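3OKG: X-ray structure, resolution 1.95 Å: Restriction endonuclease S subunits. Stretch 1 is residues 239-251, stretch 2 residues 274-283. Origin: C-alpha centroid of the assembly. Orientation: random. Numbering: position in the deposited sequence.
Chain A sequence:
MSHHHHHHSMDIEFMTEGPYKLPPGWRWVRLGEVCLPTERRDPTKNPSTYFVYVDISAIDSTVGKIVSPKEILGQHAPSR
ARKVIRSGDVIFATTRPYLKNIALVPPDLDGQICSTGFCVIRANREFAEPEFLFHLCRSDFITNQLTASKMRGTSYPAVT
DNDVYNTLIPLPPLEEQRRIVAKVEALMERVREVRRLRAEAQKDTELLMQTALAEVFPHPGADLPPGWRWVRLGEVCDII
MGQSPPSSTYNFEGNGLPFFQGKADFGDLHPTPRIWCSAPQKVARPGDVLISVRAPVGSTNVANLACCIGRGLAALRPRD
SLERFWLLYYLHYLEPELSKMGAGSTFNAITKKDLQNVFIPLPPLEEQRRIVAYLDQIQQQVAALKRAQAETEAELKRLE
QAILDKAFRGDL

Stretch 1 (239-251) IIMGQSPPSSTYN
Stretch 2 274-283: RIWCSAPQKV

A short antiparallel pairing can anchor two segments whose remaining contact is carried by side chains and water, and residues 239-251 and 274-283 of this restriction endonuclease S subunit illustrate the principle. Together they bury 768 Å², with register G242 to K282 (CA-CA 5.5 Å), P245 to Q281 (6.5 Å), T249 to S278 (5.2 Å), Y250 to C277 (4.4 Å) and N251 to W276 (5.2 Å).

Stretch 1 enters as an extended strand, 239-241. I240 (phi/psi -126/112, chi1 m) points toward the partner, its CG2 3.8 Å from CB of K282. K282 (m, m, t, t) lays its aliphatic chain across the backbone, with CG 3.2 Å from M241 O. That carbonyl is buried by the contact and finds no polar partner.

From G242 (-69/158) the chain is loop, though still extended. Q243 (-136/147; m, t) reaches toward stretch 2, where its OE1 lies 3.1 Å from CE of K282. Its NE2 is 2.9 Å from OE1 of Q281, yet the angle is too poor for a hydrogen bond. Water links the stretches here: one molecule donates to S244 O (2.8 Å) and to Q281 OE1 (2.6 Å), while another accepts from K282 N (2.7 Å) and donates weakly to Q243 O (3.5 Å).

The CA-to-CB bond of P245 (-69/171) points toward stretch 2, and its CG lies 3.5 Å from SG of C277, an apolar contact. P246 (-61/129) is followed by S247 (-46/160) and S248, whose positive phi (73/16) helps turn the chain back. T249 (-120/-4, chi1 p) braces this loop through OG1, which donates to P246 O at 2.9 Å.

T249 O is the hub of the pairing. It accepts from S278 N (2.7 Å, 170°) and from S278 OG (3.1 Å; chi1 p), and CA of C277 approaches it at 3.2 Å in a CA-H...O contact. C277 (-131/117, chi1 t) in turn receives A279 N on its SG at 3.3 Å, a bond within stretch 2 just after the strand.

Y250 (-77/140, chi1 m) and C277 form the non-hydrogen-bonded pair, their side chains sharing one sheet face. CA of Y250 meets W276 O at 3.0 Å, while CB of Y250 packs 3.5 Å from CD1 of I275 (t, t).

N251 (-155/168, chi1 p) completes the ladder opposite W276 (-103/165, chi1 -90°), both side chains on the other face. N251 N donates to W276 O (3.1 Å, 153°), and W276 N to N251 O (2.9 Å, 161°), the reciprocal bonds that define an antiparallel hydrogen-bonded pair.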

# COMPACT_ATOMS: atom_id res chain seq x y z
N ILE A 239 34.51 12.04 -18.51
CA ILE A 239 34.38 10.93 -17.58
C ILE A 239 35.49 11.01 -16.53
O ILE A 239 36.67 11.11 -16.87
CB ILE A 239 34.43 9.59 -18.30
CG1 ILE A 239 33.33 9.52 -19.36
CG2 ILE A 239 34.28 8.46 -17.32
CD1 ILE A 239 33.24 8.18 -20.04
N ILE A 240 35.10 10.94 -15.27
CA ILE A 240 35.98 11.14 -14.12
C ILE A 240 35.84 9.92 -13.21
O ILE A 240 34.77 9.70 -12.65
CB ILE A 240 35.50 12.38 -13.33
CG1 ILE A 240 35.55 13.64 -14.22
CG2 ILE A 240 36.30 12.57 -12.05
CD1 ILE A 240 34.20 14.00 -14.86
N MET A 241 36.87 9.09 -13.08
CA MET A 241 36.78 7.94 -12.17
C MET A 241 37.10 8.41 -10.74
O MET A 241 38.11 9.06 -10.52
CB MET A 241 37.77 6.84 -12.55
CG MET A 241 37.61 6.25 -13.95
SD MET A 241 36.02 5.47 -14.23
CE MET A 241 35.11 6.88 -14.80
N GLY A 242 36.24 8.09 -9.78
CA GLY A 242 36.46 8.57 -8.42
C GLY A 242 37.66 7.91 -7.76
O GLY A 242 38.09 6.82 -8.16
N GLN A 243 38.21 8.58 -6.74
CA GLN A 243 39.34 8.04 -5.99
C GLN A 243 39.15 8.23 -4.50
O GLN A 243 38.59 9.23 -4.07
CB GLN A 243 40.63 8.78 -6.34
CG GLN A 243 41.15 8.64 -7.76
CD GLN A 243 42.47 9.36 -7.90
OE1 GLN A 243 42.57 10.39 -8.57
NE2 GLN A 243 43.49 8.85 -7.22
N SER A 244 39.65 7.28 -3.72
CA SER A 244 39.68 7.41 -2.26
C SER A 244 40.78 8.37 -1.84
O SER A 244 41.96 8.12 -2.09
CB SER A 244 39.89 6.04 -1.60
OG SER A 244 41.06 5.42 -2.09
N PRO A 245 40.39 9.49 -1.21
CA PRO A 245 41.36 10.46 -0.69
C PRO A 245 42.09 9.83 0.49
O PRO A 245 41.70 8.74 0.93
CB PRO A 245 40.47 11.61 -0.16
CG PRO A 245 39.06 11.27 -0.56
CD PRO A 245 39.01 9.80 -0.78
N PRO A 246 43.15 10.48 0.98
CA PRO A 246 43.78 9.94 2.19
C PRO A 246 42.76 9.92 3.32
O PRO A 246 42.13 10.95 3.59
CB PRO A 246 44.89 10.95 2.49
CG PRO A 246 45.12 11.68 1.21
CD PRO A 246 43.80 11.72 0.52
N SER A 247 42.64 8.77 3.97
CA SER A 247 41.89 8.66 5.20
C SER A 247 42.38 9.85 6.00
O SER A 247 43.44 10.41 5.71
CB SER A 247 42.06 7.27 5.82
OG SER A 247 40.85 6.81 6.39
N SER A 248 41.60 10.26 6.99
CA SER A 248 41.93 11.45 7.76
C SER A 248 41.73 12.82 7.09
O SER A 248 42.25 13.83 7.57
CB SER A 248 43.37 11.33 8.25
OG SER A 248 44.29 11.81 7.28
N THR A 249 40.98 12.87 5.99
CA THR A 249 40.69 14.14 5.33
C THR A 249 39.17 14.26 5.35
O THR A 249 38.61 15.28 4.94
CB THR A 249 41.16 14.29 3.86
OG1 THR A 249 40.53 13.29 3.06
CG2 THR A 249 42.66 14.12 3.77
N TYR A 250 38.52 13.21 5.85
CA TYR A 250 37.08 13.25 6.16
C TYR A 250 36.80 13.99 7.46
O TYR A 250 37.52 13.83 8.45
CB TYR A 250 36.52 11.84 6.27
CG TYR A 250 36.88 10.94 5.13
CD1 TYR A 250 36.59 11.30 3.81
CD2 TYR A 250 37.50 9.71 5.35
CE1 TYR A 250 36.92 10.46 2.75
CE2 TYR A 250 37.83 8.87 4.30
CZ TYR A 250 37.54 9.25 3.01
OH TYR A 250 37.87 8.40 1.97
N ASN A 251 35.72 14.77 7.45
CA ASN A 251 35.29 15.56 8.60
C ASN A 251 33.79 15.83 8.51
O ASN A 251 33.17 15.60 7.47
CB ASN A 251 36.01 16.91 8.60
CG ASN A 251 35.69 17.72 7.36
OD1 ASN A 251 36.36 17.58 6.32
ND2 ASN A 251 34.68 18.58 7.45
N ARG A 274 26.68 13.62 3.85
CA ARG A 274 26.77 13.03 5.18
C ARG A 274 28.13 13.33 5.78
O ARG A 274 28.24 13.65 6.96
CB ARG A 274 26.58 11.52 5.09
CG ARG A 274 25.24 11.09 4.53
CD ARG A 274 24.42 10.39 5.58
NE ARG A 274 23.31 9.64 5.00
CZ ARG A 274 22.15 10.19 4.63
NH1 ARG A 274 21.97 11.49 4.77
NH2 ARG A 274 21.19 9.44 4.11
N ILE A 275 29.16 13.22 4.95
CA ILE A 275 30.54 13.41 5.39
C ILE A 275 31.31 14.21 4.33
O ILE A 275 31.06 14.07 3.13
CB ILE A 275 31.22 12.05 5.67
CG1 ILE A 275 32.54 12.22 6.43
CG2 ILE A 275 31.45 11.28 4.39
CD1 ILE A 275 33.21 10.89 6.70
N TRP A 276 32.23 15.06 4.79
CA TRP A 276 33.01 15.91 3.90
C TRP A 276 34.44 15.38 3.71
O TRP A 276 34.90 14.54 4.47
CB TRP A 276 33.10 17.32 4.46
CG TRP A 276 32.03 18.23 4.03
CD1 TRP A 276 32.18 19.42 3.38
CD2 TRP A 276 30.62 18.06 4.24
NE1 TRP A 276 30.95 20.00 3.16
CE2 TRP A 276 29.98 19.19 3.68
CE3 TRP A 276 29.84 17.07 4.84
CZ2 TRP A 276 28.60 19.35 3.70
CZ3 TRP A 276 28.47 17.23 4.86
CH2 TRP A 276 27.86 18.36 4.30
N CYS A 277 35.12 15.90 2.69
CA CYS A 277 36.54 15.61 2.47
C CYS A 277 37.29 16.90 2.25
O CYS A 277 37.03 17.63 1.29
CB CYS A 277 36.75 14.66 1.29
SG CYS A 277 38.50 14.50 0.76
N SER A 278 38.23 17.21 3.14
CA SER A 278 38.96 18.47 3.09
C SER A 278 39.98 18.49 1.94
O SER A 278 40.65 19.50 1.71
CB SER A 278 39.69 18.69 4.42
OG SER A 278 40.58 17.61 4.66
N ALA A 279 40.10 17.38 1.22
CA ALA A 279 41.08 17.28 0.13
C ALA A 279 40.46 16.74 -1.16
O ALA A 279 40.89 15.69 -1.65
CB ALA A 279 42.27 16.40 0.55
N PRO A 280 39.47 17.45 -1.70
CA PRO A 280 38.68 17.02 -2.87
C PRO A 280 39.55 16.62 -4.05
O PRO A 280 40.19 17.48 -4.66
CB PRO A 280 37.88 18.27 -3.24
CG PRO A 280 37.87 19.11 -2.02
CD PRO A 280 39.14 18.83 -1.29
N GLN A 281 39.55 15.34 -4.40
CA GLN A 281 40.39 14.82 -5.47
C GLN A 281 39.70 14.76 -6.84
O GLN A 281 40.19 15.32 -7.82
CB GLN A 281 40.80 13.38 -5.12
CG GLN A 281 42.19 12.96 -5.53
CD GLN A 281 42.71 11.81 -4.67
OE1 GLN A 281 42.82 10.68 -5.13
NE2 GLN A 281 43.01 12.11 -3.41
N LYS A 282 38.57 14.07 -6.88
CA LYS A 282 37.80 13.92 -8.12
C LYS A 282 36.47 14.64 -7.87
O LYS A 282 35.70 14.23 -7.01
CB LYS A 282 37.58 12.46 -8.47
CG LYS A 282 38.85 11.69 -8.83
CD LYS A 282 39.55 12.30 -10.04
CE LYS A 282 40.49 11.29 -10.71
NZ LYS A 282 41.35 11.93 -11.75
N VAL A 283 36.20 15.70 -8.62
CA VAL A 283 35.04 16.54 -8.31
C VAL A 283 33.92 16.41 -9.33
O VAL A 283 34.15 16.45 -10.54
CB VAL A 283 35.44 18.02 -8.18
CG1 VAL A 283 34.23 18.90 -7.93
CG2 VAL A 283 36.47 18.18 -7.05
O HOH W 1 37.81 12.50 -4.85
O HOH W 2 43.30 8.16 -4.54